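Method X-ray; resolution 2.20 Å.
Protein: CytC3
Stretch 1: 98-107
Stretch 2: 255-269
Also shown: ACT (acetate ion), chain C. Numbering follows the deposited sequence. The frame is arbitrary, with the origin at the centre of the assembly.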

# COMPACT_ATOMS: atom_id res chain seq x y z
N LEU A 98 2.45 8.07 -11.58
CA LEU A 98 2.12 7.05 -10.58
C LEU A 98 0.85 6.24 -10.72
O LEU A 98 -0.23 6.76 -10.98
CB LEU A 98 2.08 7.68 -9.20
CG LEU A 98 3.33 7.80 -8.35
CD1 LEU A 98 2.94 8.37 -6.99
CD2 LEU A 98 3.98 6.43 -8.19
N LEU A 99 1.01 4.94 -10.45
CA LEU A 99 -0.08 3.97 -10.49
C LEU A 99 -0.28 3.35 -9.10
O LEU A 99 0.69 2.93 -8.46
CB LEU A 99 0.28 2.86 -11.47
CG LEU A 99 -0.54 2.56 -12.73
CD1 LEU A 99 -0.97 3.83 -13.43
CD2 LEU A 99 0.31 1.67 -13.64
N CYS A 100 -1.51 3.34 -8.60
CA CYS A 100 -1.82 2.70 -7.33
C CYS A 100 -2.47 1.40 -7.79
O CYS A 100 -3.60 1.40 -8.26
CB CYS A 100 -2.82 3.49 -6.50
SG CYS A 100 -3.34 2.60 -4.98
N TRP A 101 -1.75 0.29 -7.66
CA TRP A 101 -2.28 -0.98 -8.13
C TRP A 101 -2.94 -1.83 -7.05
O TRP A 101 -3.52 -2.88 -7.35
CB TRP A 101 -1.18 -1.78 -8.81
CG TRP A 101 -0.17 -2.27 -7.85
CD1 TRP A 101 0.85 -1.56 -7.28
CD2 TRP A 101 -0.09 -3.59 -7.30
NE1 TRP A 101 1.55 -2.35 -6.41
CE2 TRP A 101 0.99 -3.60 -6.40
CE3 TRP A 101 -0.84 -4.76 -7.47
CZ2 TRP A 101 1.35 -4.75 -5.68
CZ3 TRP A 101 -0.49 -5.90 -6.76
CH2 TRP A 101 0.60 -5.88 -5.87
N ARG A 102 -2.85 -1.40 -5.80
CA ARG A 102 -3.47 -2.15 -4.71
C ARG A 102 -3.50 -1.43 -3.37
O ARG A 102 -2.69 -0.54 -3.10
CB ARG A 102 -2.76 -3.49 -4.53
CG ARG A 102 -3.21 -4.24 -3.28
CD ARG A 102 -2.49 -5.56 -3.12
NE ARG A 102 -2.90 -6.54 -4.12
CZ ARG A 102 -2.43 -7.78 -4.18
NH1 ARG A 102 -1.53 -8.17 -3.29
NH2 ARG A 102 -2.85 -8.62 -5.11
N SER A 103 -4.47 -1.83 -2.55
CA SER A 103 -4.63 -1.32 -1.20
C SER A 103 -5.21 -2.49 -0.40
O SER A 103 -5.88 -3.37 -0.95
CB SER A 103 -5.57 -0.12 -1.16
OG SER A 103 -6.93 -0.51 -1.18
N GLU A 104 -4.93 -2.51 0.90
CA GLU A 104 -5.40 -3.58 1.77
C GLU A 104 -5.29 -3.13 3.22
O GLU A 104 -4.60 -2.15 3.52
CB GLU A 104 -4.56 -4.82 1.57
CG GLU A 104 -3.09 -4.60 1.88
CD GLU A 104 -2.21 -5.69 1.32
OE1 GLU A 104 -2.20 -6.81 1.89
OE2 GLU A 104 -1.53 -5.43 0.30
N PHE A 105 -5.97 -3.85 4.11
CA PHE A 105 -5.93 -3.51 5.52
C PHE A 105 -5.05 -4.47 6.30
O PHE A 105 -4.90 -5.64 5.95
CB PHE A 105 -7.35 -3.51 6.11
CG PHE A 105 -8.21 -2.39 5.60
CD1 PHE A 105 -8.76 -2.43 4.32
CD2 PHE A 105 -8.44 -1.26 6.40
CE1 PHE A 105 -9.54 -1.37 3.84
CE2 PHE A 105 -9.22 -0.20 5.93
CZ PHE A 105 -9.77 -0.25 4.64
N PHE A 106 -4.45 -3.94 7.36
CA PHE A 106 -3.58 -4.73 8.21
C PHE A 106 -4.02 -4.57 9.66
O PHE A 106 -3.55 -3.68 10.37
CB PHE A 106 -2.14 -4.28 8.04
CG PHE A 106 -1.52 -4.73 6.76
CD1 PHE A 106 -1.18 -6.06 6.57
CD2 PHE A 106 -1.26 -3.82 5.74
CE1 PHE A 106 -0.57 -6.48 5.38
CE2 PHE A 106 -0.66 -4.23 4.56
CZ PHE A 106 -0.31 -5.56 4.38
N PRO A 107 -4.96 -5.41 10.10
CA PRO A 107 -5.43 -5.32 11.48
C PRO A 107 -4.50 -6.10 12.40
O PRO A 107 -3.76 -6.97 11.94
CB PRO A 107 -6.82 -5.97 11.42
CG PRO A 107 -7.20 -5.89 9.95
CD PRO A 107 -5.89 -6.20 9.28
N GLY A 255 -4.09 -0.67 10.14
CA GLY A 255 -3.26 0.02 9.17
C GLY A 255 -3.87 -0.14 7.79
O GLY A 255 -4.43 -1.19 7.47
N PHE A 256 -3.81 0.91 6.99
CA PHE A 256 -4.34 0.86 5.64
C PHE A 256 -3.17 1.09 4.70
O PHE A 256 -2.55 2.15 4.73
CB PHE A 256 -5.40 1.94 5.42
CG PHE A 256 -5.90 2.02 4.00
CD1 PHE A 256 -6.56 0.94 3.42
CD2 PHE A 256 -5.65 3.15 3.23
CE1 PHE A 256 -6.96 0.97 2.08
CE2 PHE A 256 -6.04 3.20 1.88
CZ PHE A 256 -6.70 2.10 1.31
N ALA A 257 -2.85 0.09 3.88
CA ALA A 257 -1.72 0.22 2.97
C ALA A 257 -2.14 0.38 1.52
O ALA A 257 -3.02 -0.33 1.03
CB ALA A 257 -0.79 -1.01 3.11
N ALA A 258 -1.49 1.33 0.85
CA ALA A 258 -1.74 1.61 -0.56
C ALA A 258 -0.39 1.38 -1.23
O ALA A 258 0.63 1.90 -0.77
CB ALA A 258 -2.18 3.05 -0.74
N ARG A 259 -0.37 0.60 -2.31
CA ARG A 259 0.88 0.28 -2.98
C ARG A 259 0.99 0.92 -4.36
O ARG A 259 0.07 0.87 -5.18
CB ARG A 259 1.02 -1.25 -3.03
CG ARG A 259 0.30 -1.89 -1.84
CD ARG A 259 0.69 -3.34 -1.54
NE ARG A 259 2.02 -3.42 -0.96
CZ ARG A 259 2.34 -4.15 0.10
NH1 ARG A 259 1.43 -4.87 0.73
NH2 ARG A 259 3.60 -4.15 0.53
N TYR A 260 2.14 1.55 -4.61
CA TYR A 260 2.37 2.26 -5.86
C TYR A 260 3.50 1.74 -6.72
O TYR A 260 4.47 1.16 -6.23
CB TYR A 260 2.61 3.75 -5.58
CG TYR A 260 1.50 4.40 -4.79
CD1 TYR A 260 1.34 4.14 -3.43
CD2 TYR A 260 0.59 5.26 -5.41
CE1 TYR A 260 0.30 4.72 -2.70
CE2 TYR A 260 -0.45 5.84 -4.70
CZ TYR A 260 -0.59 5.56 -3.34
OH TYR A 260 -1.64 6.11 -2.64
N VAL A 261 3.37 2.00 -8.01
CA VAL A 261 4.35 1.57 -8.98
C VAL A 261 4.25 2.53 -10.18
O VAL A 261 3.15 2.98 -10.53
CB VAL A 261 4.03 0.11 -9.40
CG1 VAL A 261 3.09 0.09 -10.60
CG2 VAL A 261 5.30 -0.65 -9.63
N PRO A 262 5.39 2.89 -10.80
CA PRO A 262 5.34 3.80 -11.95
C PRO A 262 4.66 3.13 -13.14
O PRO A 262 4.62 1.90 -13.21
CB PRO A 262 6.82 4.12 -12.20
CG PRO A 262 7.51 2.89 -11.73
CD PRO A 262 6.78 2.58 -10.44
N THR A 263 4.13 3.94 -14.06
CA THR A 263 3.42 3.45 -15.25
C THR A 263 4.13 2.39 -16.11
O THR A 263 3.49 1.54 -16.72
CB THR A 263 3.03 4.63 -16.18
OG1 THR A 263 4.18 5.45 -16.40
CG2 THR A 263 1.92 5.46 -15.56
N GLN A 264 5.45 2.46 -16.16
CA GLN A 264 6.24 1.53 -16.94
C GLN A 264 6.15 0.11 -16.40
O GLN A 264 6.50 -0.86 -17.08
CB GLN A 264 7.69 1.98 -16.92
CG GLN A 264 7.91 3.15 -15.96
CD GLN A 264 9.04 2.90 -15.01
OE1 GLN A 264 9.35 3.73 -14.16
NE2 GLN A 264 9.67 1.74 -15.14
N VAL A 265 5.66 -0.01 -15.17
CA VAL A 265 5.54 -1.32 -14.54
C VAL A 265 4.26 -2.05 -14.94
O VAL A 265 3.20 -1.45 -15.09
CB VAL A 265 5.58 -1.20 -13.01
CG1 VAL A 265 5.35 -2.57 -12.36
CG2 VAL A 265 6.92 -0.63 -12.59
N GLN A 266 4.38 -3.36 -15.11
CA GLN A 266 3.22 -4.17 -15.47
C GLN A 266 2.58 -4.78 -14.22
O GLN A 266 3.25 -5.41 -13.40
CB GLN A 266 3.62 -5.28 -16.44
CG GLN A 266 4.20 -4.77 -17.74
CD GLN A 266 4.28 -5.86 -18.78
OE1 GLN A 266 3.26 -6.31 -19.30
NE2 GLN A 266 5.50 -6.30 -19.08
N VAL A 267 1.28 -4.58 -14.11
CA VAL A 267 0.52 -5.09 -12.98
C VAL A 267 -0.25 -6.32 -13.42
O VAL A 267 -0.91 -6.31 -14.45
CB VAL A 267 -0.46 -4.01 -12.47
CG1 VAL A 267 -1.34 -4.57 -11.36
CG2 VAL A 267 0.34 -2.82 -11.98
N TYR A 268 -0.15 -7.38 -12.63
CA TYR A 268 -0.83 -8.62 -12.98
C TYR A 268 -0.47 -8.99 -14.44
O TYR A 268 -1.34 -9.19 -15.27
CB TYR A 268 -2.34 -8.45 -12.82
CG TYR A 268 -2.78 -8.21 -11.39
CD1 TYR A 268 -2.45 -9.12 -10.38
CD2 TYR A 268 -3.54 -7.09 -11.04
CE1 TYR A 268 -2.87 -8.93 -9.06
CE2 TYR A 268 -3.96 -6.88 -9.71
CZ TYR A 268 -3.63 -7.81 -8.73
OH TYR A 268 -4.06 -7.64 -7.44
N PRO A 269 0.84 -9.07 -14.74
CA PRO A 269 1.33 -9.42 -16.08
C PRO A 269 0.69 -10.70 -16.59
O PRO A 269 0.29 -11.56 -15.80
CB PRO A 269 2.84 -9.54 -15.89
CG PRO A 269 2.96 -10.00 -14.47
CD PRO A 269 1.95 -9.11 -13.77
C ACT C . -1.14 -11.95 -2.83
O ACT C . -0.64 -10.71 -2.68
OXT ACT C . -0.55 -12.90 -2.37
CH3 ACT C . -2.44 -12.15 -3.58
O HOH W 1 -4.48 -5.27 -6.35

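How do the two backbones run together? Strands 98-107 and 255-262 pair antiparallel, beginning with two hydrogen bonds between L99 and V261: L99 N to V261 O and V261 N to L99 O, both 2.9 Å. Further along, E104 and A257 exchange another such pair, and F106 N reaches G255 O at 2.8 Å.

What happens between these regular ends? The register slips by one residue between C100 and R102, a beta bulge opposite R259. There W101 N donates to R259 O (3.1 Å), while R259 N donates to R102 O (2.7 Å), so the extra residue costs no break in the bonding.

Where does the bulge send W101? The CA-to-CB bond of W101 points toward the second stretch, with W101 CB 3.7 Å from V267 CG2, and the edge of its six-membered ring faces the ring of Y268. R102 secures that tyrosine: R102 NH2 donates to Y268 OH at 2.8 Å, and a water joins R102 NE, Y268 OH and W101 O.

Which side chains meet across the sheet? On one face, E104 OE2 and R259 NH1 form a 3.0 Å salt bridge, opposite charges within hydrogen-bonding reach, beside F106, whose CE2 packs 3.5 Å from A257 CB. The other face is largely apolar: F105 CZ approaches F256 CD1 (3.6 Å), and C100 CB meets Y260 CE2 (3.8 Å).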